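Local coordinates for protein glutaredoxin (Methanosarcina acetivorans, PDB 5CAX) that reduces protein disulfides in a coenzyme M-dependent manner, as a glutaredoxin-like enzyme (methanoredoxin) of this methanogen, at residues 30-33 against 34-37; 49-52 against 53-56; 64-67 against 68-71; 90-93 against 94-98. All blocks are in the same frame, centred on the assembly; numbering follows the deposited sequence.

How the interactions relate
Interaction 1 lies at the centre of the set, touching interactions 2 and 4, while interaction 3 is reached through interaction 2. Interaction 1 holds two of the cadmium ligands, C30 and C33. It meets interaction 2 through K34 CG and F51 CZ, 4.1 Å apart, and through a probable hydrogen bond between K37 NZ and Y49 OH (3.3 Å). Interaction 2 reaches interaction 3 where V52 CG1 lies 3.8 Å from I64 CD1. Interaction 4 packs on interaction 1, with T36 OG1 3.3 Å from F90 CD1. Interactions 2 and 4 do not touch. The side chain of N71 in interaction 3 lies about 10 Å from cadmium, and that of K91 in interaction 4 about 11 Å.

Interaction 1 of 4, residues 30-33 against 34-37; sequences CVWC and KKTK. With CD (cadmium ion), chain G.
The indole of W32 meets K35 obliquely, its CE3 lying 3.9 Å from K35 CG. One face of the same ring is occupied by V31, whose CG1 stands 4.2 Å above the plane and over the ring centre. V31 and K35 lie side by side one turn apart, so W32, V31 and the aliphatic part of K35 form one exposed patch. T36 is buried instead. With chi1 at -55°, its OG1 stands beside the backbone N, donating to W32 O at 2.6 Å, while T36 N also donates to that oxygen at 3.0 Å. W32 O thus accepts two bonds, and the one from OG1 gives the buried hydroxyl of T36 its partner. C30 is the N-cap, and its carbonyl O accepts from K34 N at 3.2 Å. Its SG, anti to the backbone N, binds cadmium at 2.7 Å; C33 SG lies 2.9 Å from the metal, and the carbonyl of F76 completes the protein ligands. The C-V-W-C pattern is consistent with the redox motif of glutaredoxins. The segment forms the first turns of helix 31-43, the helix of the beta-alpha-beta unit between strands 22-26 and 48-51, with T36 touching M24 on the former strand.

Interaction 2 of 4, residues 49-52 against 53-56; sequences YVFV and DLLE
The amide N of L54 donates to F51 O at 3.0 Å, the shorter of two backbone bonds that turn the chain here. The donor stands 44° out of the carbonyl plane, and the next bond, L55 N to V52 O at 3.2 Å, is further out, at 69°. Such approaches from above the plane, both spanning three residues, are those of a tight 3-10 turn. The side chains above it sort into two groups. L55 is directed back at the strand, and its CD1 meets V50 CG1 at 3.5 Å, the two side chains crossing at about a right angle. On another side of the turn, F51 CB lies 3.9 Å from L54 CD1 and 3.8 Å from D53 OD1. One face of the F51 ring is approached by Y49 CD1, offset toward the rim. D53 has its CG between the backbone N and the carbonyl carbon (chi1 54°), which folds OD1 back over the turn, while OD2 is hydrogen-bonded to S28 OG. The 3-10 turn closes strand 48-51, an outermost strand paired in parallel with 22-26, and E56 follows as N-cap of helix 57-70, whose K60 touches both V52 and L55.

Interaction 3 of 4, residues 64-67 against 68-71; sequences IKQV and SRFN
V67, S68 and Q66 carry most of this contact, each meeting the following turn in a different way. V67 takes part mainly through its carbonyl: V67 O accepts from N71 N at 2.7 Å, in the carbonyl plane, and from F70 N at 3.1 Å, where the donor stands well above it. The two bonds span four and three residues, so one oxygen takes the amides of both F70 and N71 where the helix runs out. The V67 side chain leaves the turn and touches Y25 and T78 of the sheet.

S68 reaches back with its hydroxyl. Its chi1 of 57° sets OG over the preceding turn, where it donates to K65 O at 2.9 Å, while S68 N makes the regular bond to I64 O. The donor hydroxyl approaches the K65 carbonyl from outside its plane.

Q66 is bent at chi2 (79°), and its buried amide end swings toward the next turn. Its OE1 lies at the edge of the R69 guanidinium, the two flat groups nearly coplanar at 13°, and accepts a weak bond from R69 NH1 at 3.4 Å. F70 meets the same residue edge-on: its CD2 is 3.5 Å from Q66 O.

Just past the turn, N71 ND2 is hydrogen-bonded to T78 OG1 and S75 OG, which ties the chain to strand 78-81 and the loop before it. The arrangement is that of a loosening C-terminal helix end, and in this thioredoxin-like fold it leads into the loop containing F76, a cadmium ligand.

Interaction 4 of 4, residues 90-93 against 94-98; sequences FKEK and QIREA
Three successive i to i+4 bonds open the helix that begins at E92: I95 N to K91 O at 2.8 Å, R96 N to E92 O and E97 N to K93 O at 2.7 Å, each donor lying nearly along the C=O axis of its acceptor. K91 is the N-cap.

The side chains on the outer surface pair up along the axis. K91 and Q94 lie side by side, pointing the same way, and K91 CD rests 3.6 Å from Q94 OE1; the ammonium end goes past, to the carbonyl of V88. E92 and R96 lie alongside each other one turn apart and touch through carbon, E92 CG to R96 CD at 3.8 Å, with carboxylate and guanidinium planes 46° apart. R96 takes chi1 near -75°, which leaves its CG beside the backbone N and 3.2 Å from E92 O. K93 and E97 form the third pair, where E97 OE2 sits 3.4 Å from K93 CG and so lies alongside the aliphatic part of the lysine rather than at its end. I95 is the buried member, its CG1 close to the K91 carbonyl O, and touches I87 of strand 85-88.

Opposite charges therefore recur at a spacing of four residues, but the charged atoms stay apart: K93 NZ to E97 OE2 is 4.5 Å, beyond a salt bridge. The electrostatic attraction is probably modest, and the turn is probably held mainly by its backbone bonds, with side-chain carbon contacts laid over them.

Interaction 1 of 4, residues 30-33 against 34-37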
loop_
_atom_site.group_PDB
_atom_site.type_symbol
_atom_site.label_atom_id
_atom_site.label_comp_id
_atom_site.label_asym_id
_atom_site.label_seq_id
_atom_site.Cartn_x
_atom_site.Cartn_y
_atom_site.Cartn_z
ATOM N N CYS A 30 -0.149 -11.104 -7.181
ATOM C CA CYS A 30 0.942 -11.527 -6.329
ATOM C C CYS A 30 0.507 -11.840 -4.891
ATOM O O CYS A 30 -0.210 -11.054 -4.266
ATOM C CB CYS A 30 2.032 -10.471 -6.320
ATOM S SG CYS A 30 3.391 -10.980 -5.296
ATOM N N VAL A 31 0.988 -12.970 -4.372
ATOM C CA VAL A 31 0.602 -13.491 -3.076
ATOM C C VAL A 31 0.918 -12.574 -1.890
ATOM O O VAL A 31 0.063 -12.368 -1.026
ATOM C CB VAL A 31 1.321 -14.849 -2.819
ATOM C CG1 VAL A 31 1.009 -15.401 -1.435
ATOM C CG2 VAL A 31 0.973 -15.854 -3.892
ATOM N N TRP A 32 2.130 -12.012 -1.860
ATOM C CA TRP A 32 2.591 -11.220 -0.711
ATOM C C TRP A 32 2.027 -9.802 -0.715
ATOM O O TRP A 32 1.877 -9.178 0.345
ATOM C CB TRP A 32 4.123 -11.211 -0.635
ATOM C CG TRP A 32 4.677 -12.615 -0.717
ATOM C CD1 TRP A 32 5.413 -13.144 -1.737
ATOM C CD2 TRP A 32 4.474 -13.685 0.223
ATOM N NE1 TRP A 32 5.706 -14.453 -1.478
ATOM C CE2 TRP A 32 5.140 -14.815 -0.284
ATOM C CE3 TRP A 32 3.804 -13.792 1.450
ATOM C CZ2 TRP A 32 5.157 -16.041 0.385
ATOM C CZ3 TRP A 32 3.820 -15.007 2.113
ATOM C CH2 TRP A 32 4.490 -16.115 1.579
ATOM N N CYS A 33 1.726 -9.300 -1.909
ATOM C CA CYS A 33 0.965 -8.059 -2.045
ATOM C C CYS A 33 -0.434 -8.206 -1.430
ATOM O O CYS A 33 -0.847 -7.394 -0.607
ATOM C CB CYS A 33 0.842 -7.675 -3.516
ATOM S SG CYS A 33 2.191 -6.704 -4.189
ATOM N N LYS A 34 -1.111 -9.298 -1.763
ATOM C CA LYS A 34 -2.447 -9.571 -1.254
ATOM C C LYS A 34 -2.389 -9.878 0.236
ATOM O O LYS A 34 -3.280 -9.498 0.995
ATOM C CB LYS A 34 -3.088 -10.725 -2.029
ATOM C CG LYS A 34 -3.614 -10.287 -3.376
ATOM C CD LYS A 34 -4.231 -11.411 -4.154
ATOM C CE LYS A 34 -3.152 -12.226 -4.803
ATOM N NZ LYS A 34 -3.713 -13.383 -5.528
ATOM N N LYS A 35 -1.337 -10.578 0.652
ATOM C CA LYS A 35 -1.121 -10.857 2.074
ATOM C C LYS A 35 -0.917 -9.569 2.872
ATOM O O LYS A 35 -1.314 -9.480 4.031
ATOM C CB LYS A 35 0.099 -11.777 2.271
ATOM C CG LYS A 35 -0.051 -13.262 1.938
ATOM C CD LYS A 35 -1.213 -13.903 2.664
ATOM C CE LYS A 35 -1.384 -15.393 2.270
ATOM N NZ LYS A 35 -2.627 -16.010 2.811
ATOM N N THR A 36 -0.299 -8.571 2.247
ATOM C CA THR A 36 -0.103 -7.277 2.901
ATOM C C THR A 36 -1.436 -6.557 3.137
ATOM O O THR A 36 -1.692 -6.100 4.253
ATOM C CB THR A 36 0.846 -6.348 2.096
ATOM O OG1 THR A 36 2.084 -7.018 1.852
ATOM C CG2 THR A 36 1.129 -5.067 2.860
ATOM N N LYS A 37 -2.277 -6.450 2.108
ATOM C CA LYS A 37 -3.573 -5.781 2.286
ATOM C C LYS A 37 -4.501 -6.562 3.212
ATOM O O LYS A 37 -5.314 -5.961 3.929
ATOM C CB LYS A 37 -4.251 -5.479 0.940
ATOM C CG LYS A 37 -5.092 -6.551 0.335
ATOM C CD LYS A 37 -6.581 -6.299 0.499
ATOM C CE LYS A 37 -7.305 -7.239 -0.443
ATOM N NZ LYS A 37 -8.758 -7.380 -0.219
HETATM CD CD CD G . 4.335 -8.477 -4.820
#

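Interaction 2 of 4, residues 49-52 against 53-56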
loop_
_atom_site.group_PDB
_atom_site.type_symbol
_atom_site.label_atom_id
_atom_site.label_comp_id
_atom_site.label_asym_id
_atom_site.label_seq_id
_atom_site.Cartn_x
_atom_site.Cartn_y
_atom_site.Cartn_z
ATOM N N TYR A 49 -5.939 0.884 -0.783
ATOM C CA TYR A 49 -5.016 0.120 -1.601
ATOM C C TYR A 49 -5.310 0.244 -3.079
ATOM O O TYR A 49 -6.454 0.400 -3.485
ATOM C CB TYR A 49 -4.957 -1.341 -1.188
ATOM C CG TYR A 49 -6.167 -2.196 -1.418
ATOM C CD1 TYR A 49 -6.300 -2.980 -2.576
ATOM C CD2 TYR A 49 -7.149 -2.281 -0.461
ATOM C CE1 TYR A 49 -7.409 -3.805 -2.762
ATOM C CE2 TYR A 49 -8.229 -3.085 -0.647
ATOM C CZ TYR A 49 -8.366 -3.849 -1.773
ATOM O OH TYR A 49 -9.492 -4.628 -1.852
ATOM N N VAL A 50 -4.223 0.196 -3.850
ATOM C CA VAL A 50 -4.190 0.359 -5.285
ATOM C C VAL A 50 -3.524 -0.871 -5.927
ATOM O O VAL A 50 -2.343 -1.150 -5.695
ATOM C CB VAL A 50 -3.391 1.660 -5.687
ATOM C CG1 VAL A 50 -3.284 1.825 -7.199
ATOM C CG2 VAL A 50 -3.988 2.922 -5.054
ATOM N N PHE A 51 -4.285 -1.608 -6.740
ATOM C CA PHE A 51 -3.727 -2.662 -7.578
ATOM C C PHE A 51 -3.299 -2.117 -8.941
ATOM O O PHE A 51 -4.095 -2.022 -9.878
ATOM C CB PHE A 51 -4.726 -3.811 -7.747
ATOM C CG PHE A 51 -4.748 -4.764 -6.587
ATOM C CD1 PHE A 51 -3.554 -5.149 -5.973
ATOM C CD2 PHE A 51 -5.948 -5.257 -6.092
ATOM C CE1 PHE A 51 -3.559 -6.024 -4.897
ATOM C CE2 PHE A 51 -5.970 -6.126 -5.021
ATOM C CZ PHE A 51 -4.771 -6.515 -4.418
ATOM N N VAL A 52 -2.010 -1.795 -9.027
ATOM C CA VAL A 52 -1.396 -1.152 -10.188
ATOM C C VAL A 52 -1.576 -1.945 -11.493
ATOM O O VAL A 52 -1.717 -1.362 -12.557
ATOM C CB VAL A 52 0.109 -0.876 -9.912
ATOM C CG1 VAL A 52 0.775 -0.286 -11.146
ATOM C CG2 VAL A 52 0.241 0.129 -8.742
ATOM N N ASP A 53 -1.567 -3.268 -11.434
ATOM C CA ASP A 53 -1.707 -4.015 -12.682
ATOM C C ASP A 53 -3.091 -3.821 -13.308
ATOM O O ASP A 53 -3.275 -4.029 -14.502
ATOM C CB ASP A 53 -1.439 -5.502 -12.469
ATOM C CG ASP A 53 -2.281 -6.098 -11.371
ATOM O OD1 ASP A 53 -2.430 -5.441 -10.324
ATOM O OD2 ASP A 53 -2.770 -7.236 -11.556
ATOM N N LEU A 54 -4.055 -3.419 -12.492
ATOM C CA LEU A 54 -5.432 -3.306 -12.932
ATOM C C LEU A 54 -5.787 -1.881 -13.387
ATOM O O LEU A 54 -6.905 -1.622 -13.829
ATOM C CB LEU A 54 -6.374 -3.751 -11.817
ATOM C CG LEU A 54 -6.310 -5.214 -11.398
ATOM C CD1 LEU A 54 -7.226 -5.381 -10.243
ATOM C CD2 LEU A 54 -6.709 -6.134 -12.518
ATOM N N LEU A 55 -4.849 -0.958 -13.217
ATOM C CA LEU A 55 -5.055 0.413 -13.635
ATOM C C LEU A 55 -4.857 0.634 -15.142
ATOM O O LEU A 55 -3.965 0.057 -15.750
ATOM C CB LEU A 55 -4.131 1.328 -12.839
ATOM C CG LEU A 55 -4.422 1.446 -11.351
ATOM C CD1 LEU A 55 -3.375 2.357 -10.700
ATOM C CD2 LEU A 55 -5.823 2.015 -11.158
ATOM N N GLU A 56 -5.679 1.501 -15.730
ATOM C CA GLU A 56 -5.479 1.918 -17.114
ATOM C C GLU A 56 -4.090 2.542 -17.272
ATOM O O GLU A 56 -3.492 2.968 -16.286
ATOM C CB GLU A 56 -6.582 2.884 -17.552
ATOM C CG GLU A 56 -7.986 2.271 -17.583
ATOM C CD GLU A 56 -8.089 1.041 -18.490
ATOM O OE1 GLU A 56 -7.694 1.114 -19.677
ATOM O OE2 GLU A 56 -8.570 -0.010 -18.015
#

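Interaction 3 of 4, residues 64-67 against 68-71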
loop_
_atom_site.group_PDB
_atom_site.type_symbol
_atom_site.label_atom_id
_atom_site.label_comp_id
_atom_site.label_asym_id
_atom_site.label_seq_id
_atom_site.Cartn_x
_atom_site.Cartn_y
_atom_site.Cartn_z
ATOM N N ILE A 64 3.049 4.047 -10.733
ATOM C CA ILE A 64 4.422 3.558 -10.756
ATOM C C ILE A 64 5.426 4.636 -10.325
ATOM O O ILE A 64 6.360 4.362 -9.554
ATOM C CB ILE A 64 4.801 3.053 -12.160
ATOM C CG1 ILE A 64 4.125 1.717 -12.446
ATOM C CG2 ILE A 64 6.301 2.896 -12.287
ATOM C CD1 ILE A 64 4.402 0.700 -11.405
ATOM N N LYS A 65 5.214 5.855 -10.829
ATOM C CA LYS A 65 6.061 7.015 -10.550
ATOM C C LYS A 65 5.993 7.442 -9.086
ATOM O O LYS A 65 6.971 7.922 -8.521
ATOM C CB LYS A 65 5.660 8.181 -11.456
ATOM C CG LYS A 65 6.820 9.002 -11.979
ATOM C CD LYS A 65 6.761 9.113 -13.496
ATOM C CE LYS A 65 5.412 9.657 -13.938
ATOM N NZ LYS A 65 5.389 10.034 -15.374
ATOM N N GLN A 66 4.826 7.291 -8.481
ATOM C CA GLN A 66 4.682 7.565 -7.065
ATOM C C GLN A 66 5.454 6.539 -6.238
ATOM O O GLN A 66 6.165 6.890 -5.298
ATOM C CB GLN A 66 3.188 7.589 -6.690
ATOM C CG GLN A 66 2.813 7.379 -5.208
ATOM C CD GLN A 66 2.986 8.610 -4.341
ATOM O OE1 GLN A 66 3.690 9.569 -4.708
ATOM N NE2 GLN A 66 2.306 8.608 -3.191
ATOM N N VAL A 67 5.285 5.269 -6.576
ATOM C CA VAL A 67 5.979 4.198 -5.864
ATOM C C VAL A 67 7.497 4.407 -5.868
ATOM O O VAL A 67 8.149 4.224 -4.845
ATOM C CB VAL A 67 5.620 2.804 -6.454
ATOM C CG1 VAL A 67 6.607 1.753 -6.009
ATOM C CG2 VAL A 67 4.207 2.399 -6.033
ATOM N N SER A 68 8.050 4.824 -7.002
ATOM C CA SER A 68 9.494 4.983 -7.119
ATOM C C SER A 68 10.054 6.139 -6.277
ATOM O O SER A 68 11.237 6.132 -5.946
ATOM C CB SER A 68 9.906 5.155 -8.585
ATOM O OG SER A 68 9.271 6.246 -9.195
ATOM N N ARG A 69 9.223 7.121 -5.934
ATOM C CA ARG A 69 9.651 8.225 -5.066
ATOM C C ARG A 69 10.019 7.703 -3.670
ATOM O O ARG A 69 10.876 8.267 -2.998
ATOM C CB ARG A 69 8.560 9.305 -4.937
ATOM C CG ARG A 69 8.335 10.133 -6.198
ATOM C CD ARG A 69 7.174 11.127 -6.066
ATOM N NE ARG A 69 7.504 12.313 -5.285
ATOM C CZ ARG A 69 6.844 12.732 -4.208
ATOM N NH1 ARG A 69 5.819 12.033 -3.722
ATOM N NH2 ARG A 69 7.219 13.863 -3.607
ATOM N N PHE A 70 9.389 6.607 -3.256
ATOM C CA PHE A 70 9.611 6.013 -1.936
ATOM C C PHE A 70 10.393 4.701 -2.043
ATOM O O PHE A 70 11.022 4.238 -1.082
ATOM C CB PHE A 70 8.256 5.795 -1.253
ATOM C CG PHE A 70 7.516 7.077 -0.993
ATOM C CD1 PHE A 70 7.545 7.664 0.260
ATOM C CD2 PHE A 70 6.839 7.723 -2.016
ATOM C CE1 PHE A 70 6.901 8.842 0.497
ATOM C CE2 PHE A 70 6.192 8.914 -1.784
ATOM C CZ PHE A 70 6.219 9.472 -0.523
ATOM N N ASN A 71 10.344 4.115 -3.234
ATOM C CA ASN A 71 10.970 2.840 -3.499
ATOM C C ASN A 71 11.596 2.830 -4.897
ATOM O O ASN A 71 10.932 2.485 -5.867
ATOM C CB ASN A 71 9.927 1.728 -3.336
ATOM C CG ASN A 71 10.500 0.351 -3.549
ATOM O OD1 ASN A 71 11.730 0.154 -3.521
ATOM N ND2 ASN A 71 9.618 -0.623 -3.755
#

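Interaction 4 of 4, residues 90-93 against 94-98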
loop_
_atom_site.group_PDB
_atom_site.type_symbol
_atom_site.label_atom_id
_atom_site.label_comp_id
_atom_site.label_asym_id
_atom_site.label_seq_id
_atom_site.Cartn_x
_atom_site.Cartn_y
_atom_site.Cartn_z
ATOM N N PHE A 90 6.116 -7.523 2.281
ATOM C CA PHE A 90 5.143 -7.990 3.259
ATOM C C PHE A 90 5.849 -8.165 4.617
ATOM O O PHE A 90 6.145 -9.278 5.055
ATOM C CB PHE A 90 4.494 -9.296 2.779
ATOM C CG PHE A 90 3.519 -9.891 3.758
ATOM C CD1 PHE A 90 2.518 -9.105 4.319
ATOM C CD2 PHE A 90 3.595 -11.230 4.107
ATOM C CE1 PHE A 90 1.623 -9.642 5.216
ATOM C CE2 PHE A 90 2.694 -11.780 5.007
ATOM C CZ PHE A 90 1.706 -10.985 5.562
ATOM N N LYS A 91 6.111 -7.042 5.272
ATOM C CA LYS A 91 6.848 -7.022 6.529
ATOM C C LYS A 91 5.926 -6.731 7.707
ATOM O O LYS A 91 5.752 -5.569 8.099
ATOM C CB LYS A 91 7.963 -5.984 6.438
ATOM C CG LYS A 91 8.993 -6.375 5.404
ATOM C CD LYS A 91 10.219 -5.514 5.438
ATOM C CE LYS A 91 11.292 -6.081 4.518
ATOM N NZ LYS A 91 10.975 -6.069 3.068
ATOM N N GLU A 92 5.357 -7.802 8.267
ATOM C CA GLU A 92 4.319 -7.733 9.294
ATOM C C GLU A 92 4.694 -6.987 10.584
ATOM O O GLU A 92 4.001 -6.043 10.964
ATOM C CB GLU A 92 3.873 -9.145 9.666
ATOM C CG GLU A 92 2.590 -9.192 10.477
ATOM C CD GLU A 92 1.944 -10.571 10.495
ATOM O OE1 GLU A 92 2.330 -11.438 9.681
ATOM O OE2 GLU A 92 1.052 -10.797 11.336
ATOM N N LYS A 93 5.760 -7.406 11.269
ATOM C CA LYS A 93 6.166 -6.721 12.502
ATOM C C LYS A 93 6.403 -5.237 12.213
ATOM O O LYS A 93 5.946 -4.365 12.942
ATOM C CB LYS A 93 7.414 -7.362 13.134
ATOM C CG LYS A 93 8.072 -6.485 14.208
ATOM C CD LYS A 93 9.191 -7.186 14.992
ATOM C CE LYS A 93 10.547 -7.095 14.299
ATOM N NZ LYS A 93 11.663 -7.530 15.180
ATOM N N GLN A 94 7.102 -4.969 11.120
ATOM C CA GLN A 94 7.424 -3.616 10.716
ATOM C C GLN A 94 6.166 -2.796 10.462
ATOM O O GLN A 94 6.070 -1.653 10.889
ATOM C CB GLN A 94 8.321 -3.661 9.477
ATOM C CG GLN A 94 8.720 -2.319 8.886
ATOM C CD GLN A 94 9.921 -2.451 7.975
ATOM O OE1 GLN A 94 10.799 -3.295 8.216
ATOM N NE2 GLN A 94 9.916 -1.704 6.863
ATOM N N ILE A 95 5.191 -3.388 9.789
ATOM C CA ILE A 95 3.932 -2.697 9.562
ATOM C C ILE A 95 3.160 -2.525 10.881
ATOM O O ILE A 95 2.654 -1.444 11.184
ATOM C CB ILE A 95 3.057 -3.445 8.536
ATOM C CG1 ILE A 95 3.712 -3.391 7.148
ATOM C CG2 ILE A 95 1.628 -2.873 8.531
ATOM C CD1 ILE A 95 3.126 -4.360 6.161
ATOM N N ARG A 96 3.076 -3.604 11.654
ATOM C CA ARG A 96 2.408 -3.582 12.948
ATOM C C ARG A 96 3.013 -2.507 13.850
ATOM O O ARG A 96 2.300 -1.720 14.474
ATOM C CB ARG A 96 2.496 -4.956 13.612
ATOM C CG ARG A 96 1.563 -5.988 12.994
ATOM C CD ARG A 96 1.663 -7.316 13.702
ATOM N NE ARG A 96 1.233 -7.166 15.078
ATOM C CZ ARG A 96 0.047 -7.561 15.524
ATOM N NH1 ARG A 96 -0.805 -8.155 14.689
ATOM N NH2 ARG A 96 -0.277 -7.372 16.801
ATOM N N GLU A 97 4.336 -2.486 13.923
ATOM C CA GLU A 97 5.024 -1.546 14.790
ATOM C C GLU A 97 4.744 -0.126 14.329
ATOM O O GLU A 97 4.531 0.764 15.149
ATOM C CB GLU A 97 6.535 -1.819 14.795
ATOM C CG GLU A 97 6.981 -2.971 15.708
ATOM C CD GLU A 97 8.476 -3.250 15.606
ATOM O OE1 GLU A 97 9.120 -2.673 14.699
ATOM O OE2 GLU A 97 9.001 -4.056 16.415
ATOM N N ALA A 98 4.719 0.077 13.014
ATOM C CA ALA A 98 4.535 1.411 12.446
ATOM C C ALA A 98 3.104 1.935 12.566
ATOM O O ALA A 98 2.863 3.134 12.434
ATOM C CB ALA A 98 4.982 1.425 10.993
#